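Local coordinates for lysozyme (Enterobacteria phage P1, PDB 1XJU), which hydrolyses the peptidoglycan of the host cell wall as a signal-arrest-release endolysin, so that new phage particles can escape, and is seen here in its secreted inactive form, at residues A[86-91]-A[141-146]. Numbering follows the deposited sequence.
Sequences FNMGCN and IRREKE
The amide of Asn-87 lies flat over one face of the Arg-142 guanidinium while its oxygen bonds to a second arginine, Arg-143. The amide and the Arg-142 guanidinium are nearly parallel, with planes 4° apart. Asn-87 OD1 sits over the centre of that group, 4.0 Å from Arg-142 CZ. Asn-87 OD1 also accepts a hydrogen bond from Arg-143 NH1, at 2.9 Å. This bond uses a lone pair in the carbonyl plane and lies near the Arg-143 guanidinium plane. The first torsion of Asn-87 (chi1 -163°) sets CG opposite the backbone nitrogen and carries the amide towards helix 137-151. Asn-87 ND2 bonds to the backbone oxygens of Tyr-21 and Cys-23.

Met-88 packs against the same arginine. Its SD lies 3.3 Å from Arg-143 NH2, approaching obliquely.

Glu-146 holds both arginines in a buried salt-bridge network. Arg-143 grips it side-on, with NE 2.7 Å from Glu-146 OE2 and NH1 3.0 Å from Glu-146 OE1. Arg-142 NE reaches Glu-146 OE1 at 2.8 Å, from above the carboxylate plane. Bends at chi2 and chi3 fold the Arg-143 chain back to this carboxylate. Two positive groups around one acid would probably favour its ionised form. Ser-83 bonds to both Glu-146 OE1 and Arg-142 NH2, and the Phe-128 carbonyl takes Arg-143 NH2.

The contact joins the C-terminal end of helix 75-88 to helix 137-151 near the centre of the phage-lysozyme fold. Through Asn-87 it also ties this polar core to the backbone of Cys-23, an active-site residue locked here in the inactive-form disulfide with Cys-16.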
loop_
_atom_site.group_PDB
_atom_site.type_symbol
_atom_site.label_atom_id
_atom_site.label_comp_id
_atom_site.label_asym_id
_atom_site.label_seq_id
_atom_site.Cartn_x
_atom_site.Cartn_y
_atom_site.Cartn_z
ATOM N N PHE A 86 1.418 0.662 -3.565
ATOM C CA PHE A 86 1.010 0.044 -4.825
ATOM C C PHE A 86 -0.364 -0.579 -4.656
ATOM O O PHE A 86 -1.242 -0.460 -5.516
ATOM C CB PHE A 86 2.032 -0.995 -5.241
ATOM C CG PHE A 86 1.685 -1.735 -6.491
ATOM C CD1 PHE A 86 0.990 -2.908 -6.450
ATOM C CD2 PHE A 86 2.094 -1.242 -7.736
ATOM C CE1 PHE A 86 0.666 -3.605 -7.604
ATOM C CE2 PHE A 86 1.808 -1.957 -8.901
ATOM C CZ PHE A 86 1.076 -3.146 -8.813
ATOM N N ASN A 87 -0.559 -1.291 -3.557
ATOM C CA ASN A 87 -1.769 -2.085 -3.340
ATOM C C ASN A 87 -2.932 -1.222 -2.902
ATOM O O ASN A 87 -4.073 -1.513 -3.278
ATOM C CB ASN A 87 -1.417 -3.139 -2.278
ATOM C CG ASN A 87 -2.329 -4.300 -2.153
ATOM O OD1 ASN A 87 -2.414 -4.846 -1.012
ATOM N ND2 ASN A 87 -2.863 -4.844 -3.301
ATOM N N MET A 88 -2.675 -0.178 -2.095
ATOM C CA MET A 88 -3.724 0.591 -1.426
ATOM C C MET A 88 -3.886 2.004 -1.943
ATOM O O MET A 88 -4.960 2.587 -1.743
ATOM C CB MET A 88 -3.449 0.662 0.073
ATOM C CG MET A 88 -3.303 -0.714 0.727
ATOM S SD MET A 88 -4.681 -1.838 0.428
ATOM C CE MET A 88 -5.824 -1.210 1.682
ATOM N N GLY A 89 -2.901 2.545 -2.629
ATOM C CA GLY A 89 -2.934 3.913 -3.106
ATOM C C GLY A 89 -2.381 4.878 -2.092
ATOM O O GLY A 89 -2.466 4.680 -0.861
ATOM N N CYS A 90 -1.821 5.955 -2.610
ATOM C CA CYS A 90 -1.161 6.953 -1.740
ATOM C C CYS A 90 -2.142 7.645 -0.808
ATOM O O CYS A 90 -1.880 7.780 0.404
ATOM C CB CYS A 90 -0.419 7.977 -2.571
ATOM S SG CYS A 90 0.893 8.841 -1.674
ATOM N N ASN A 91 -3.280 8.082 -1.349
ATOM C CA ASN A 91 -4.209 8.827 -0.522
ATOM C C ASN A 91 -4.638 8.009 0.678
ATOM O O ASN A 91 -4.759 8.555 1.774
ATOM C CB ASN A 91 -5.449 9.258 -1.320
ATOM C CG ASN A 91 -5.161 10.385 -2.313
ATOM O OD1 ASN A 91 -4.214 11.164 -2.167
ATOM N ND2 ASN A 91 -6.003 10.475 -3.342
ATOM N N ILE A 141 -3.070 -10.289 5.883
ATOM C CA ILE A 141 -1.919 -11.101 5.667
ATOM C C ILE A 141 -0.812 -10.326 4.942
ATOM O O ILE A 141 0.385 -10.370 5.318
ATOM C CB ILE A 141 -2.307 -12.339 4.843
ATOM C CG1 ILE A 141 -3.128 -13.308 5.662
ATOM C CG2 ILE A 141 -1.059 -13.042 4.398
ATOM C CD1 ILE A 141 -3.690 -14.443 4.792
ATOM N N ARG A 142 -1.191 -9.636 3.883
ATOM C CA ARG A 142 -0.300 -8.801 3.093
ATOM C C ARG A 142 0.371 -7.781 3.981
ATOM O O ARG A 142 1.592 -7.617 3.860
ATOM C CB ARG A 142 -1.117 -8.176 1.972
ATOM C CG ARG A 142 -0.389 -7.209 1.106
ATOM C CD ARG A 142 0.833 -7.771 0.439
ATOM N NE ARG A 142 1.387 -6.778 -0.541
ATOM C CZ ARG A 142 1.053 -6.645 -1.825
ATOM N NH1 ARG A 142 0.285 -7.580 -2.402
ATOM N NH2 ARG A 142 1.578 -5.697 -2.590
ATOM N N ARG A 143 -0.399 -7.046 4.745
ATOM C CA ARG A 143 0.177 -6.008 5.624
ATOM C C ARG A 143 1.168 -6.596 6.612
ATOM O O ARG A 143 2.200 -5.978 6.911
ATOM C CB ARG A 143 -0.898 -5.262 6.358
ATOM C CG ARG A 143 -1.825 -4.399 5.485
ATOM C CD ARG A 143 -1.201 -3.252 4.762
ATOM N NE ARG A 143 -0.676 -3.584 3.463
ATOM C CZ ARG A 143 -1.433 -3.687 2.370
ATOM N NH1 ARG A 143 -0.874 -3.903 1.212
ATOM N NH2 ARG A 143 -2.756 -3.597 2.471
ATOM N N GLU A 144 0.876 -7.773 7.144
ATOM C CA GLU A 144 1.798 -8.396 8.120
ATOM C C GLU A 144 3.066 -8.832 7.464
ATOM O O GLU A 144 4.171 -8.667 8.023
ATOM C CB GLU A 144 1.086 -9.528 8.865
ATOM C CG GLU A 144 -0.073 -9.016 9.710
ATOM C CD GLU A 144 -0.965 -10.086 10.307
ATOM O OE1 GLU A 144 -0.784 -11.257 9.932
ATOM O OE2 GLU A 144 -1.874 -9.727 11.120
ATOM N N LYS A 145 3.012 -9.349 6.263
ATOM C CA LYS A 145 4.205 -9.700 5.553
ATOM C C LYS A 145 5.044 -8.453 5.188
ATOM O O LYS A 145 6.278 -8.440 5.340
ATOM C CB LYS A 145 3.893 -10.478 4.275
ATOM C CG LYS A 145 3.365 -11.849 4.527
ATOM C CD LYS A 145 3.014 -12.585 3.292
ATOM C CE LYS A 145 2.446 -13.951 3.663
ATOM N NZ LYS A 145 3.385 -14.882 4.342
ATOM N N GLU A 146 4.404 -7.387 4.758
ATOM C CA GLU A 146 5.115 -6.142 4.560
ATOM C C GLU A 146 5.753 -5.654 5.846
ATOM O O GLU A 146 6.915 -5.179 5.813
ATOM C CB GLU A 146 4.163 -5.060 3.994
ATOM C CG GLU A 146 3.678 -5.295 2.581
ATOM C CD GLU A 146 2.518 -4.416 2.236
ATOM O OE1 GLU A 146 2.065 -4.509 1.026
ATOM O OE2 GLU A 146 1.980 -3.756 3.122
#